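Local structure of amine Dehydrogenase (Pseudomonas putida, 1JMX) at residues A[363-368]-A[470-475]; A[394-399]-A[409-414]. The protein carries two covalently bound hemes c and probably transfers electrons as the alpha subunit of a quinohemoprotein amine dehydrogenase. All coordinates share one frame; numbering follows the deposited sequence.

How the contacts relate
Entering from the N-terminal side, the chain first reaches 363-368, the lead-in to strand 367-378, then turns back into the hairpin of strands 391-400 and 406-420, whose two arms meet in contact 2. Much later, after strand 462-470, the turn 470-475 returns to the lead-in and closes the long loop of contact 1, so contact 2 is nested inside it. Both reach one mixed sheet, in which strands 367-378 and 391-400 are neighbours. They touch directly: W398 of contact 2 probably hydrogen-bonds through its backbone N and O to E367 O and E366 N, while V365 packs on A397 and L412.

Contact 1. Residues A[363-368]-A[470-475]; sequences DKVEEV and LADGGQ. With NI (nickel (II) ion), chain D.
A classic beta bulge, with E366 and E367 both facing W398, marks the entry of 363-368 into the mixed beta sheet of a domain probably belonging to the E-set clan, and the turn 470-475 linking strands 462-470 and 476-484 packs beside it. The turn is closed by the backbone bond from L470 N to Q475 O, 2.8 Å long. Q475 carries much of the contact. Its CB lies 3.7 Å from V368 CG2, the two side chains crossing at about a right angle. CG, anti to the carbonyl carbon (chi1 -63°), approaches V365 O at 3.5 Å. The chain then bends at chi2 (87°), which brings CD to 3.8 Å and OE1 to 4.1 Å from V365 CB and leaves NE2 at the tip 2.9 Å from V365 O. Of the side chain, an alanine here would keep only the CB against V368, and the loss of CG and the amide would probably loosen the turn against V365. G473 suits this arrangement, since a CB on it would collide with Q475 NE2.

V365 fills the other side of the interface. Its CG1, anti to the backbone N, meets L470 CD2 tip to tip at 3.4 Å, tighter than usual van der Waals contact. The V365 and D472 side chains cross obliquely, with CG2 near OD2, which hydrogen-bonds to Y362 OH. The E367 side chain leaves the backbone away from the turn: OE2 forms a salt bridge with K369, and OE1 binds a nickel ion at 1.9 Å, which also holds two waters.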
loop_
_atom_site.group_PDB
_atom_site.type_symbol
_atom_site.label_atom_id
_atom_site.label_comp_id
_atom_site.label_asym_id
_atom_site.label_seq_id
_atom_site.Cartn_x
_atom_site.Cartn_y
_atom_site.Cartn_z
ATOM N N ASP A 363 -39.700 -18.690 7.440
ATOM C CA ASP A 363 -40.136 -20.029 7.057
ATOM C C ASP A 363 -39.085 -20.779 6.250
ATOM O O ASP A 363 -38.779 -21.935 6.552
ATOM C CB ASP A 363 -41.498 -20.000 6.321
ATOM C CG ASP A 363 -41.568 -18.967 5.189
ATOM O OD1 ASP A 363 -40.594 -18.204 4.952
ATOM O OD2 ASP A 363 -42.629 -18.930 4.522
ATOM N N LYS A 364 -38.491 -20.094 5.277
ATOM C CA LYS A 364 -37.473 -20.685 4.417
ATOM C C LYS A 364 -36.465 -19.650 3.931
ATOM O O LYS A 364 -36.806 -18.485 3.711
ATOM C CB LYS A 364 -38.117 -21.347 3.193
ATOM C CG LYS A 364 -39.014 -20.422 2.365
ATOM C CD LYS A 364 -38.844 -20.658 0.859
ATOM C CE LYS A 364 -37.512 -20.079 0.347
ATOM N NZ LYS A 364 -37.206 -20.465 -1.068
ATOM N N VAL A 365 -35.228 -20.097 3.742
ATOM C CA VAL A 365 -34.167 -19.224 3.264
ATOM C C VAL A 365 -34.167 -19.273 1.741
ATOM O O VAL A 365 -34.140 -20.346 1.127
ATOM C CB VAL A 365 -32.780 -19.624 3.820
ATOM C CG1 VAL A 365 -31.740 -18.630 3.354
ATOM C CG2 VAL A 365 -32.807 -19.665 5.340
ATOM N N GLU A 366 -34.208 -18.087 1.150
ATOM C CA GLU A 366 -34.255 -17.903 -0.293
ATOM C C GLU A 366 -32.909 -17.540 -0.932
ATOM O O GLU A 366 -32.489 -18.142 -1.921
ATOM C CB GLU A 366 -35.252 -16.783 -0.557
ATOM C CG GLU A 366 -35.842 -16.720 -1.923
ATOM C CD GLU A 366 -36.945 -15.680 -1.982
ATOM O OE1 GLU A 366 -36.645 -14.475 -1.768
ATOM O OE2 GLU A 366 -38.117 -16.074 -2.206
ATOM N N GLU A 367 -32.234 -16.562 -0.342
ATOM C CA GLU A 367 -30.969 -16.059 -0.859
ATOM C C GLU A 367 -29.900 -15.982 0.238
ATOM O O GLU A 367 -30.210 -15.713 1.401
ATOM C CB GLU A 367 -31.246 -14.680 -1.477
ATOM C CG GLU A 367 -30.132 -13.660 -1.390
ATOM C CD GLU A 367 -29.062 -13.849 -2.438
ATOM O OE1 GLU A 367 -29.038 -14.899 -3.104
ATOM O OE2 GLU A 367 -28.235 -12.932 -2.598
ATOM N N VAL A 368 -28.647 -16.238 -0.129
ATOM C CA VAL A 368 -27.547 -16.190 0.832
ATOM C C VAL A 368 -26.427 -15.274 0.358
ATOM O O VAL A 368 -26.012 -15.344 -0.800
ATOM C CB VAL A 368 -26.952 -17.584 1.084
ATOM C CG1 VAL A 368 -25.847 -17.506 2.121
ATOM C CG2 VAL A 368 -28.030 -18.531 1.542
ATOM N N LEU A 470 -25.587 -23.114 3.438
ATOM C CA LEU A 470 -26.434 -23.149 4.613
ATOM C C LEU A 470 -26.756 -24.540 5.147
ATOM O O LEU A 470 -27.058 -25.463 4.391
ATOM C CB LEU A 470 -27.717 -22.379 4.340
ATOM C CG LEU A 470 -27.901 -21.129 5.189
ATOM C CD1 LEU A 470 -26.625 -20.304 5.188
ATOM C CD2 LEU A 470 -29.088 -20.333 4.665
ATOM N N ALA A 471 -26.610 -24.689 6.460
ATOM C CA ALA A 471 -26.914 -25.945 7.131
ATOM C C ALA A 471 -28.428 -26.123 7.032
ATOM O O ALA A 471 -28.932 -27.231 6.888
ATOM C CB ALA A 471 -26.493 -25.872 8.586
ATOM N N ASP A 472 -29.137 -24.999 7.055
ATOM C CA ASP A 472 -30.593 -24.978 6.972
ATOM C C ASP A 472 -31.068 -24.934 5.516
ATOM O O ASP A 472 -31.336 -23.856 4.980
ATOM C CB ASP A 472 -31.129 -23.758 7.756
ATOM C CG ASP A 472 -32.655 -23.620 7.698
ATOM O OD1 ASP A 472 -33.356 -24.659 7.660
ATOM O OD2 ASP A 472 -33.144 -22.461 7.710
ATOM N N GLY A 473 -31.147 -26.099 4.873
ATOM C CA GLY A 473 -31.625 -26.139 3.497
ATOM C C GLY A 473 -30.605 -26.228 2.378
ATOM O O GLY A 473 -30.975 -26.407 1.214
ATOM N N GLY A 474 -29.328 -26.064 2.713
ATOM C CA GLY A 474 -28.279 -26.152 1.708
ATOM C C GLY A 474 -28.199 -25.042 0.670
ATOM O O GLY A 474 -27.626 -25.254 -0.400
ATOM N N GLN A 475 -28.775 -23.876 0.968
ATOM C CA GLN A 475 -28.731 -22.734 0.044
ATOM C C GLN A 475 -27.305 -22.185 0.053
ATOM O O GLN A 475 -26.714 -22.001 1.115
ATOM C CB GLN A 475 -29.715 -21.636 0.458
ATOM C CG GLN A 475 -31.192 -22.039 0.442
ATOM C CD GLN A 475 -31.664 -22.678 1.761
ATOM O OE1 GLN A 475 -30.849 -22.997 2.644
ATOM N NE2 GLN A 475 -32.993 -22.842 1.905
HETATM NI NI NI D . -27.893 -15.766 -4.394
HETATM O O HOH W 1 -26.500 -16.643 -5.680
HETATM O O HOH W 2 -28.827 -17.743 -4.074
#

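Contact 2. Residues A[394-399]-A[409-414]; sequences EAEAWG and IGYLPA
Three hydrogen bonds grip the oxygen of water 3: it accepts from A395 N and donates to L412 O, at 2.7 Å, and to E394 OE2, at 3.3 Å. It thereby bridges the two arms of an antiparallel beta hairpin, beside the direct bond from L412 N to A395 O. A397 N bonds to G410 O at 2.8 Å, nearly along the C=O axis, while I409 N reaches A397 O from above the carbonyl plane. E396 and Y411 form a non-hydrogen-bonded pair. E394, bent at chi2 (82°), lays its CG over one face of the Y411 ring in a CH-pi contact, and its OE1 bonds to A192 N. E396 CB sits at the ring edge. W398 NE1 donates to E396 OE1 over 2.8 Å, in the indole plane but above the carboxylate plane. E396 OE2 takes a salt bridge from R408 and a bond from water 4, which also bonds to Y411 OH. On the face that carries A397, its CB packs on L412 CD1 at 3.5 Å. A395 and L412 rest on L470 of strand 462-470, and I409 and L412 meet F293 of strand 285-295; within the sheet, strand 367-378 runs antiparallel alongside strand 391-400.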
loop_
_atom_site.group_PDB
_atom_site.type_symbol
_atom_site.label_atom_id
_atom_site.label_comp_id
_atom_site.label_asym_id
_atom_site.label_seq_id
_atom_site.Cartn_x
_atom_site.Cartn_y
_atom_site.Cartn_z
ATOM N N GLU A 394 -19.082 -14.807 7.259
ATOM C CA GLU A 394 -20.378 -15.105 7.827
ATOM C C GLU A 394 -21.354 -15.278 6.647
ATOM O O GLU A 394 -21.155 -14.692 5.582
ATOM C CB GLU A 394 -20.793 -13.936 8.716
ATOM C CG GLU A 394 -21.701 -14.298 9.846
ATOM C CD GLU A 394 -20.981 -14.858 11.052
ATOM O OE1 GLU A 394 -20.221 -14.110 11.702
ATOM O OE2 GLU A 394 -21.215 -16.035 11.383
ATOM N N ALA A 395 -22.351 -16.145 6.803
ATOM C CA ALA A 395 -23.338 -16.363 5.743
ATOM C C ALA A 395 -24.639 -15.673 6.123
ATOM O O ALA A 395 -25.307 -16.071 7.075
ATOM C CB ALA A 395 -23.568 -17.845 5.520
ATOM N N GLU A 396 -24.955 -14.597 5.411
ATOM C CA GLU A 396 -26.157 -13.811 5.654
ATOM C C GLU A 396 -27.373 -14.318 4.876
ATOM O O GLU A 396 -27.414 -14.249 3.655
ATOM C CB GLU A 396 -25.876 -12.356 5.315
ATOM C CG GLU A 396 -27.051 -11.431 5.447
ATOM C CD GLU A 396 -26.754 -10.095 4.825
ATOM O OE1 GLU A 396 -26.532 -10.056 3.600
ATOM O OE2 GLU A 396 -26.705 -9.089 5.555
ATOM N N ALA A 397 -28.375 -14.785 5.615
ATOM C CA ALA A 397 -29.601 -15.338 5.042
ATOM C C ALA A 397 -30.695 -14.317 4.764
ATOM O O ALA A 397 -30.912 -13.399 5.546
ATOM C CB ALA A 397 -30.136 -16.437 5.942
ATOM N N TRP A 398 -31.387 -14.515 3.643
ATOM C CA TRP A 398 -32.485 -13.652 3.222
ATOM C C TRP A 398 -33.679 -14.475 2.771
ATOM O O TRP A 398 -33.536 -15.509 2.125
ATOM C CB TRP A 398 -32.077 -12.746 2.059
ATOM C CG TRP A 398 -31.056 -11.744 2.414
ATOM C CD1 TRP A 398 -29.724 -11.965 2.583
ATOM C CD2 TRP A 398 -31.272 -10.352 2.667
ATOM N NE1 TRP A 398 -29.094 -10.802 2.930
ATOM C CE2 TRP A 398 -30.016 -9.790 2.988
ATOM C CE3 TRP A 398 -32.407 -9.521 2.652
ATOM C CZ2 TRP A 398 -29.855 -8.434 3.294
ATOM C CZ3 TRP A 398 -32.249 -8.165 2.958
ATOM C CH2 TRP A 398 -30.978 -7.638 3.275
ATOM N N GLY A 399 -34.863 -13.965 3.070
ATOM C CA GLY A 399 -36.085 -14.637 2.680
ATOM C C GLY A 399 -37.104 -13.581 2.328
ATOM O O GLY A 399 -36.754 -12.476 1.905
ATOM N N ILE A 409 -32.892 -12.399 7.474
ATOM C CA ILE A 409 -33.021 -13.298 8.606
ATOM C C ILE A 409 -31.906 -13.034 9.608
ATOM O O ILE A 409 -32.166 -12.729 10.771
ATOM C CB ILE A 409 -32.980 -14.794 8.161
ATOM C CG1 ILE A 409 -34.292 -15.210 7.481
ATOM C CG2 ILE A 409 -32.785 -15.698 9.359
ATOM C CD1 ILE A 409 -34.623 -14.486 6.223
ATOM N N GLY A 410 -30.663 -13.163 9.147
ATOM C CA GLY A 410 -29.517 -12.945 10.010
ATOM C C GLY A 410 -28.353 -13.785 9.536
ATOM O O GLY A 410 -28.293 -14.163 8.372
ATOM N N TYR A 411 -27.421 -14.074 10.433
ATOM C CA TYR A 411 -26.256 -14.882 10.088
ATOM C C TYR A 411 -26.516 -16.326 10.493
ATOM O O TYR A 411 -26.486 -16.652 11.680
ATOM C CB TYR A 411 -25.012 -14.358 10.804
ATOM C CG TYR A 411 -24.566 -12.980 10.359
ATOM C CD1 TYR A 411 -24.149 -12.029 11.290
ATOM C CD2 TYR A 411 -24.513 -12.645 9.004
ATOM C CE1 TYR A 411 -23.687 -10.778 10.886
ATOM C CE2 TYR A 411 -24.050 -11.398 8.587
ATOM C CZ TYR A 411 -23.641 -10.471 9.533
ATOM O OH TYR A 411 -23.200 -9.231 9.134
ATOM N N LEU A 412 -26.769 -17.185 9.505
ATOM C CA LEU A 412 -27.054 -18.596 9.756
ATOM C C LEU A 412 -25.836 -19.493 9.611
ATOM O O LEU A 412 -24.970 -19.245 8.776
ATOM C CB LEU A 412 -28.167 -19.090 8.825
ATOM C CG LEU A 412 -29.562 -18.483 8.996
ATOM C CD1 LEU A 412 -30.551 -19.201 8.101
ATOM C CD2 LEU A 412 -29.998 -18.606 10.432
ATOM N N PRO A 413 -25.755 -20.555 10.431
ATOM C CA PRO A 413 -24.633 -21.497 10.386
ATOM C C PRO A 413 -24.507 -22.145 9.008
ATOM O O PRO A 413 -25.505 -22.400 8.329
ATOM C CB PRO A 413 -24.996 -22.513 11.472
ATOM C CG PRO A 413 -26.500 -22.454 11.517
ATOM C CD PRO A 413 -26.746 -20.974 11.440
ATOM N N ALA A 414 -23.272 -22.392 8.590
ATOM C CA ALA A 414 -23.039 -22.978 7.284
ATOM C C ALA A 414 -21.717 -23.701 7.166
ATOM O O ALA A 414 -20.863 -23.644 8.049
ATOM C CB ALA A 414 -23.111 -21.888 6.220
HETATM O O HOH W 3 -22.585 -17.967 9.141
HETATM O O HOH W 4 -24.677 -7.951 7.063
#